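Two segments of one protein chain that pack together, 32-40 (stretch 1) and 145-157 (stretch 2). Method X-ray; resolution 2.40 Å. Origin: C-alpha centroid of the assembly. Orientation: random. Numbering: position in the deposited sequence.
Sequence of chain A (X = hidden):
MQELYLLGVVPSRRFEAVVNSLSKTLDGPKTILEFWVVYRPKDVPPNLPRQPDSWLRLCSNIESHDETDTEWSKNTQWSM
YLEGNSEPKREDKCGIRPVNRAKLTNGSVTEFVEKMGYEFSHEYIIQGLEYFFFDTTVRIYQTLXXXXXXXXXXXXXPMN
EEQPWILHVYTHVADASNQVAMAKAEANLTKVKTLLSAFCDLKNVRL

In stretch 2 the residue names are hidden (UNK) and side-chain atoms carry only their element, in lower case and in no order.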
ATOM      1  N   ILE A  32      -5.565  -0.572 -10.063  1.00 44.88           N
ATOM      2  CA  ILE A  32      -5.376   0.231  -8.873  1.00 42.99           C
ATOM      3  C   ILE A  32      -4.584   1.480  -9.269  1.00 42.40           C
ATOM      4  O   ILE A  32      -3.510   1.377  -9.872  1.00 40.09           O
ATOM      5  CB  ILE A  32      -4.533  -0.520  -7.810  1.00 43.95           C
ATOM      6  CG1 ILE A  32      -5.304  -1.719  -7.241  1.00 46.81           C
ATOM      7  CG2 ILE A  32      -4.083   0.456  -6.730  1.00 42.34           C
ATOM      8  CD1 ILE A  32      -6.571  -1.360  -6.469  1.00 46.33           C
ATOM      9  N   LEU A  33      -5.127   2.652  -8.962  1.00 41.67           N
ATOM     10  CA  LEU A  33      -4.420   3.907  -9.206  1.00 43.26           C
ATOM     11  C   LEU A  33      -4.866   4.836  -8.081  1.00 42.95           C
ATOM     12  O   LEU A  33      -5.966   5.389  -8.124  1.00 42.27           O
ATOM     13  CB  LEU A  33      -4.762   4.510 -10.568  1.00 41.28           C
ATOM     14  CG  LEU A  33      -3.784   5.642 -10.924  1.00 43.87           C
ATOM     15  CD1 LEU A  33      -2.395   5.052 -11.163  1.00 41.46           C
ATOM     16  CD2 LEU A  33      -4.255   6.388 -12.165  1.00 45.02           C
ATOM     17  N   GLU A  34      -4.011   4.988  -7.071  1.00 41.78           N
ATOM     18  CA  GLU A  34      -4.328   5.814  -5.904  1.00 41.80           C
ATOM     19  C   GLU A  34      -3.333   6.941  -5.654  1.00 42.08           C
ATOM     20  O   GLU A  34      -2.137   6.807  -5.932  1.00 42.86           O
ATOM     21  CB  GLU A  34      -4.379   4.934  -4.643  1.00 41.68           C
ATOM     22  CG  GLU A  34      -5.198   3.659  -4.793  1.00 40.03           C
ATOM     23  CD  GLU A  34      -4.973   2.661  -3.660  1.00 40.60           C
ATOM     24  OE1 GLU A  34      -3.839   2.581  -3.126  1.00 38.27           O
ATOM     25  OE2 GLU A  34      -5.928   1.932  -3.321  1.00 41.49           O
ATOM     26  N   PHE A  35      -3.833   8.050  -5.121  1.00 41.27           N
ATOM     27  CA  PHE A  35      -2.977   9.176  -4.780  1.00 41.45           C
ATOM     28  C   PHE A  35      -2.952   9.207  -3.250  1.00 42.94           C
ATOM     29  O   PHE A  35      -4.004   9.288  -2.606  1.00 42.51           O
ATOM     30  CB  PHE A  35      -3.550  10.490  -5.316  1.00 40.02           C
ATOM     31  CG  PHE A  35      -2.532  11.588  -5.428  1.00 41.11           C
ATOM     32  CD1 PHE A  35      -2.001  11.943  -6.668  1.00 42.66           C
ATOM     33  CD2 PHE A  35      -2.070  12.241  -4.294  1.00 43.56           C
ATOM     34  CE1 PHE A  35      -1.018  12.937  -6.774  1.00 44.74           C
ATOM     35  CE2 PHE A  35      -1.084  13.237  -4.387  1.00 43.86           C
ATOM     36  CZ  PHE A  35      -0.559  13.582  -5.631  1.00 44.66           C
ATOM     37  N   TRP A  36      -1.756   9.118  -2.677  1.00 43.51           N
ATOM     38  CA  TRP A  36      -1.595   9.130  -1.229  1.00 42.39           C
ATOM     39  C   TRP A  36      -0.855  10.368  -0.769  1.00 44.00           C
ATOM     40  O   TRP A  36       0.177  10.723  -1.340  1.00 45.96           O
ATOM     41  CB  TRP A  36      -0.785   7.917  -0.752  1.00 40.64           C
ATOM     42  CG  TRP A  36      -1.484   6.605  -0.839  1.00 39.29           C
ATOM     43  CD1 TRP A  36      -1.620   5.822  -1.949  1.00 35.93           C
ATOM     44  CD2 TRP A  36      -2.147   5.910   0.229  1.00 36.60           C
ATOM     45  NE1 TRP A  36      -2.320   4.688  -1.638  1.00 35.74           N
ATOM     46  CE2 TRP A  36      -2.654   4.711  -0.310  1.00 36.10           C
ATOM     47  CE3 TRP A  36      -2.357   6.185   1.588  1.00 36.80           C
ATOM     48  CZ2 TRP A  36      -3.362   3.775   0.461  1.00 36.96           C
ATOM     49  CZ3 TRP A  36      -3.065   5.256   2.360  1.00 38.09           C
ATOM     50  CH2 TRP A  36      -3.556   4.062   1.790  1.00 37.25           C
ATOM     51  N   VAL A  37      -1.380  11.019   0.264  1.00 45.08           N
ATOM     52  CA  VAL A  37      -0.718  12.184   0.846  1.00 46.96           C
ATOM     53  C   VAL A  37      -0.649  11.868   2.342  1.00 45.94           C
ATOM     54  O   VAL A  37      -1.648  11.483   2.959  1.00 45.09           O
ATOM     55  CB  VAL A  37      -1.500  13.513   0.595  1.00 47.90           C
ATOM     56  CG1 VAL A  37      -2.043  13.531  -0.818  1.00 47.82           C
ATOM     57  CG2 VAL A  37      -2.622  13.672   1.595  1.00 53.45           C
ATOM     58  N   VAL A  38       0.539  11.998   2.914  1.00 44.87           N
ATOM     59  CA  VAL A  38       0.729  11.694   4.321  1.00 45.59           C
ATOM     60  C   VAL A  38       0.975  12.949   5.150  1.00 47.08           C
ATOM     61  O   VAL A  38       1.717  13.835   4.736  1.00 45.80           O
ATOM     62  CB  VAL A  38       1.910  10.712   4.486  1.00 45.47           C
ATOM     63  CG1 VAL A  38       2.085  10.332   5.946  1.00 45.11           C
ATOM     64  CG2 VAL A  38       1.673   9.475   3.629  1.00 43.68           C
ATOM     65  N   TYR A  39       0.336  13.015   6.317  1.00 50.30           N
ATOM     66  CA  TYR A  39       0.471  14.152   7.230  1.00 52.58           C
ATOM     67  C   TYR A  39       0.985  13.706   8.586  1.00 54.22           C
ATOM     68  O   TYR A  39       0.562  12.682   9.125  1.00 54.03           O
ATOM     69  CB  TYR A  39      -0.869  14.861   7.436  1.00 53.42           C
ATOM     70  CG  TYR A  39      -1.279  15.733   6.280  1.00 56.04           C
ATOM     71  CD1 TYR A  39      -1.855  15.185   5.136  1.00 58.45           C
ATOM     72  CD2 TYR A  39      -1.073  17.111   6.321  1.00 56.72           C
ATOM     73  CE1 TYR A  39      -2.218  15.988   4.059  1.00 60.16           C
ATOM     74  CE2 TYR A  39      -1.430  17.924   5.245  1.00 59.67           C
ATOM     75  CZ  TYR A  39      -2.001  17.352   4.122  1.00 60.61           C
ATOM     76  OH  TYR A  39      -2.355  18.142   3.054  1.00 65.26           O
ATOM     77  N   ARG A  40       1.895  14.487   9.146  1.00 56.25           N
ATOM     78  CA  ARG A  40       2.463  14.155  10.442  1.00 59.29           C
ATOM     79  C   ARG A  40       2.081  15.231  11.446  1.00 59.45           C
ATOM     80  O   ARG A  40       1.788  16.367  11.067  1.00 59.78           O
ATOM     81  CB  ARG A  40       3.983  14.086  10.334  1.00 60.73           C
ATOM     82  CG  ARG A  40       4.579  15.412   9.955  1.00 63.50           C
ATOM     83  CD  ARG A  40       6.066  15.342   9.781  1.00 67.53           C
ATOM     84  NE  ARG A  40       6.577  16.669   9.457  1.00 73.39           N
ATOM     85  CZ  ARG A  40       7.858  16.952   9.250  1.00 76.02           C
ATOM     86  NH1 ARG A  40       8.222  18.195   8.962  1.00 76.84           N
ATOM     87  NH2 ARG A  40       8.773  15.992   9.328  1.00 77.70           N
ATOM     88  N   UNK A 145       5.897   8.775  -8.374  1.00 46.58           N
ATOM     89  CA  UNK A 145       6.028  10.149  -7.904  1.00 46.01           C
ATOM     90  C   UNK A 145       5.389  11.092  -8.916  1.00 47.01           C
ATOM     91  O   UNK A 145       5.697  11.030 -10.103  1.00 46.91           O
ATOM     92  c   UNK A 145       8.239   9.569  -6.806  1.00 44.83           C
ATOM     93  c   UNK A 145       7.668  11.963  -7.233  1.00 45.60           C
ATOM     94  c   UNK A 145       7.627   9.534  -5.426  1.00 47.69           C
ATOM     95  c   UNK A 145       7.534  10.540  -7.756  1.00 46.94           C
ATOM     96  N   UNK A 146       4.489  11.979  -8.458  1.00 48.33           N
ATOM     97  CA  UNK A 146       3.820  12.934  -9.353  1.00 49.02           C
ATOM     98  C   UNK A 146       4.861  13.824 -10.039  1.00 50.61           C
ATOM     99  O   UNK A 146       5.912  14.118  -9.462  1.00 49.48           O
ATOM    100  c   UNK A 146       2.942  13.748  -8.404  1.00 45.70           C
ATOM    101  c   UNK A 146       4.052  12.171  -7.066  1.00 48.13           C
ATOM    102  c   UNK A 146       2.723  12.838  -7.247  1.00 48.03           C
ATOM    103  N   UNK A 147       4.582  14.249 -11.265  1.00 52.46           N
ATOM    104  CA  UNK A 147       5.523  15.113 -11.962  1.00 57.62           C
ATOM    105  C   UNK A 147       5.377  16.546 -11.433  1.00 59.19           C
ATOM    106  O   UNK A 147       6.200  17.414 -11.715  1.00 59.36           O
ATOM    107  c   UNK A 147       5.287  15.051 -13.479  1.00 55.87           C
ATOM    108  o   UNK A 147       3.908  15.151 -13.790  1.00 59.19           O
ATOM    109  N   UNK A 148       4.327  16.766 -10.645  1.00 60.88           N
ATOM    110  CA  UNK A 148       4.037  18.063 -10.032  1.00 61.87           C
ATOM    111  C   UNK A 148       3.275  17.766  -8.735  1.00 60.28           C
ATOM    112  O   UNK A 148       2.334  16.971  -8.737  1.00 58.58           O
ATOM    113  n   UNK A 148       4.476  21.611 -12.762  1.00 78.22           N
ATOM    114  c   UNK A 148       4.670  20.754 -11.761  1.00 76.38           C
ATOM    115  c   UNK A 148       3.443  20.391 -10.937  1.00 71.87           C
ATOM    116  o   UNK A 148       5.777  20.270 -11.504  1.00 77.61           O
ATOM    117  c   UNK A 148       3.156  18.901 -10.961  1.00 66.42           C
ATOM    118  N   UNK A 149       3.663  18.397  -7.632  1.00 58.70           N
ATOM    119  CA  UNK A 149       2.990  18.132  -6.369  1.00 59.88           C
ATOM    120  C   UNK A 149       1.463  18.241  -6.444  1.00 59.40           C
ATOM    121  O   UNK A 149       0.927  19.208  -6.974  1.00 59.70           O
ATOM    122  o   UNK A 149       4.825  18.971  -2.506  1.00 65.91           O
ATOM    123  c   UNK A 149       3.528  19.053  -5.271  1.00 60.95           C
ATOM    124  n   UNK A 149       3.100  20.343  -2.059  1.00 64.39           N
ATOM    125  c   UNK A 149       3.690  19.380  -2.761  1.00 65.12           C
ATOM    126  c   UNK A 149       2.890  18.793  -3.912  1.00 62.39           C
ATOM    127  N   UNK A 150       0.782  17.227  -5.908  1.00 57.80           N
ATOM    128  CA  UNK A 150      -0.679  17.147  -5.876  1.00 56.26           C
ATOM    129  C   UNK A 150      -1.304  17.146  -7.267  1.00 57.33           C
ATOM    130  O   UNK A 150      -2.456  17.557  -7.447  1.00 58.27           O
ATOM    131  n   UNK A 150      -2.252  18.190  -1.072  1.00 51.66           N
ATOM    132  c   UNK A 150      -2.524  16.713  -3.473  1.00 54.46           C
ATOM    133  n   UNK A 150      -1.350  16.725  -2.606  1.00 54.26           N
ATOM    134  n   UNK A 150      -0.120  17.390  -0.785  1.00 52.57           N
ATOM    135  c   UNK A 150      -2.600  17.979  -4.343  1.00 57.08           C
ATOM    136  c   UNK A 150      -1.259  18.294  -5.037  1.00 56.07           C
ATOM    137  c   UNK A 150      -1.244  17.432  -1.485  1.00 54.16           C
ATOM    138  N   UNK A 151      -0.547  16.666  -8.251  1.00 56.30           N
ATOM    139  CA  UNK A 151      -1.028  16.602  -9.627  1.00 56.08           C
ATOM    140  C   UNK A 151      -1.312  15.166 -10.067  1.00 56.99           C
ATOM    141  O   UNK A 151      -0.532  14.255  -9.801  1.00 56.98           O
ATOM    142  o   UNK A 151      -0.393  17.081 -11.929  1.00 56.87           O
ATOM    143  c   UNK A 151      -0.001  17.231 -10.574  1.00 55.18           C
ATOM    144  N   UNK A 152      -2.440  14.969 -10.740  1.00 58.66           N
ATOM    145  CA  UNK A 152      -2.813  13.652 -11.233  1.00 58.53           C
ATOM    146  C   UNK A 152      -2.609  13.601 -12.745  1.00 60.79           C
ATOM    147  O   UNK A 152      -3.017  12.643 -13.407  1.00 62.37           O
ATOM    148  c   UNK A 152      -4.280  13.327 -10.918  1.00 56.91           C
ATOM    149  c   UNK A 152      -4.472  13.225  -9.418  1.00 55.86           C
ATOM    150  c   UNK A 152      -6.669  14.127 -11.325  1.00 54.05           C
ATOM    151  c   UNK A 152      -5.192  14.399 -11.518  1.00 56.35           C
ATOM    152  N   UNK A 153      -1.983  14.638 -13.293  1.00 61.37           N
ATOM    153  CA  UNK A 153      -1.726  14.679 -14.727  1.00 63.71           C
ATOM    154  C   UNK A 153      -0.426  13.947 -15.041  1.00 62.80           C
ATOM    155  O   UNK A 153       0.634  14.277 -14.495  1.00 61.95           O
ATOM    156  c   UNK A 153      -1.630  16.129 -15.233  1.00 65.04           C
ATOM    157  c   UNK A 153      -2.904  16.947 -15.046  1.00 69.76           C
ATOM    158  c   UNK A 153      -1.656  19.115 -15.456  1.00 74.96           C
ATOM    159  c   UNK A 153      -2.870  18.264 -15.820  1.00 72.99           C
ATOM    160  n   UNK A 153      -1.591  19.424 -13.996  1.00 77.27           N
ATOM    161  N   UNK A 154      -0.493  12.922 -15.903  1.00 61.86           N
ATOM    162  CA  UNK A 154       0.720  12.183 -16.255  1.00 60.93           C
ATOM    163  C   UNK A 154       1.781  13.140 -16.806  1.00 59.74           C
ATOM    164  O   UNK A 154       1.468  14.257 -17.236  1.00 60.73           O
ATOM    165  c   UNK A 154       0.217  11.181 -17.289  1.00 62.00           C
ATOM    166  c   UNK A 154      -1.150  10.843 -16.755  1.00 63.37           C
ATOM    167  c   UNK A 154      -1.695  12.222 -16.399  1.00 63.11           C
ATOM    168  N   UNK A 155       3.047  12.703 -16.823  1.00 55.99           N
ATOM    169  CA  UNK A 155       3.489  11.385 -16.356  1.00 54.95           C
ATOM    170  C   UNK A 155       3.745  11.263 -14.853  1.00 54.75           C
ATOM    171  O   UNK A 155       3.851  12.266 -14.144  1.00 55.12           O
ATOM    172  c   UNK A 155       5.368  12.573 -17.102  1.00 53.84           C
ATOM    173  c   UNK A 155       4.769  11.175 -17.145  1.00 53.51           C
ATOM    174  c   UNK A 155       4.168  13.459 -17.410  1.00 52.19           C
ATOM    175  N   UNK A 156       3.833  10.020 -14.383  1.00 53.43           N
ATOM    176  CA  UNK A 156       4.155   9.725 -12.988  1.00 51.92           C
ATOM    177  C   UNK A 156       5.500   9.037 -13.122  1.00 53.56           C
ATOM    178  O   UNK A 156       5.676   8.204 -14.017  1.00 55.72           O
ATOM    179  c   UNK A 156       1.738   9.228 -12.398  1.00 47.33           C
ATOM    180  c   UNK A 156       1.442  10.580 -12.261  1.00 44.88           C
ATOM    181  c   UNK A 156       3.155   8.751 -12.360  1.00 49.54           C
ATOM    182  c   UNK A 156       0.698   8.326 -12.570  1.00 44.72           C
ATOM    183  c   UNK A 156      -0.618   8.762 -12.610  1.00 45.63           C
ATOM    184  c   UNK A 156       0.125  11.029 -12.301  1.00 45.44           C
ATOM    185  c   UNK A 156      -0.907  10.115 -12.477  1.00 44.77           C
ATOM    186  N   UNK A 157       6.451   9.365 -12.254  1.00 52.65           N
ATOM    187  CA  UNK A 157       7.768   8.758 -12.368  1.00 53.75           C
ATOM    188  C   UNK A 157       8.100   7.744 -11.296  1.00 53.71           C
ATOM    189  O   UNK A 157       7.743   7.912 -10.131  1.00 52.69           O
ATOM    190  c   UNK A 157       8.659  10.925 -13.344  1.00 56.87           C
ATOM    191  c   UNK A 157       8.158  12.940 -14.075  1.00 58.66           C
ATOM    192  c   UNK A 157       8.859   9.835 -12.342  1.00 55.22           C
ATOM    193  n   UNK A 157       8.422  12.183 -15.125  1.00 58.57           N
ATOM    194  c   UNK A 157       8.740  10.918 -14.696  1.00 57.77           C
ATOM    195  n   UNK A 157       8.295  12.204 -12.986  1.00 57.01           N
TER

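Position 145 has four side-chain carbons, forked at the first, with one arm two carbons long. None reaches stretch 1. This is Ile145. Its backbone N and O pair with position 157: Ile145 N to the O of 157 is 2.7 Å, and the N of 157 to Ile145 O is 2.8 Å. These hydrogen bonds close the loop at its base.

Position 146 has three carbons that close a ring onto the backbone N. The ring meets the tip of Phe35. It is Pro146, with Phe35 CZ to Pro146 CG at 3.7 Å.

Position 147 has one carbon, then one oxygen, and does not touch stretch 1. This is Ser147. Ser147 OG donates a hydrogen bond to the backbone O of 155, at 2.9 Å, across the loop.

Position 148 has three carbons, the third carrying one oxygen and one nitrogen. It is Gln148, exposed and clear of stretch 1. A type II turn starts here.

Position 149 has the same atoms, three carbons ending in one oxygen and one nitrogen. It is Gln149, also exposed and without contact.

Position 150 has three carbons, a nitrogen, then a carbon bearing two more nitrogens. CA to CB points sideways, but the chain bends back to stretch 1. It passes the Phe35 ring, its end lies by Val37, and a terminal nitrogen approaches Tyr39. It is Arg150. Its phi/psi of 61/27 suits the third place of the turn. Phe35 CZ lies 3.6 Å from Arg150 CA, and Phe35 CE2 3.9 Å from Arg150 CD. Val37 CG1 sits over one face of the guanidinium, 3.7 Å from Arg150 NE. Tyr39 OH is 4.1 Å from Arg150 NH1.

Position 151 has one carbon and one oxygen. CB points away from stretch 1, and the backbone O lies at the edge of the Phe35 ring. This is Ser151, with Phe35 CE1 3.3 Å from Ser151 O. Ser151 N closes the turn onto Gln148 O at 2.9 Å.

Position 152 has four carbons, forked at the first, one arm two carbons long. The one-carbon arm touches Phe35. This is Ile152, with Phe35 CD1 3.9 Å from Ile152 CG2.

Position 153 has four carbons in a row ending in nitrogen. It is exposed and free of stretch 1. This is Lys153. Lys153 N donates a hydrogen bond to Ser151 OG at 3.2 Å.

Positions 154 and 155 each have three carbons closing a ring onto N. Neither touches stretch 1. They are Pro154 and Pro155, joined by a cis peptide bond.

Position 156 has one carbon, then a six-carbon ring. The ring approaches Leu33. This is Phe156, with Leu33 CD1 4.4 Å from Phe156 CE2.

Position 157 has one carbon, then a five-membered ring of three carbons and two nitrogens. It is His157, exposed and out of reach.

The contact is made by packing; no hydrogen bond crosses it. Leu33, Phe35 and Val37, alternate residues of one strand, point toward the loop. Phe35 gives the largest area and meets four residues. Arg150 extends the contact along the strand past Val37 to Tyr39.

Stretch 2 145-157: IPSQQRSIKPPFH
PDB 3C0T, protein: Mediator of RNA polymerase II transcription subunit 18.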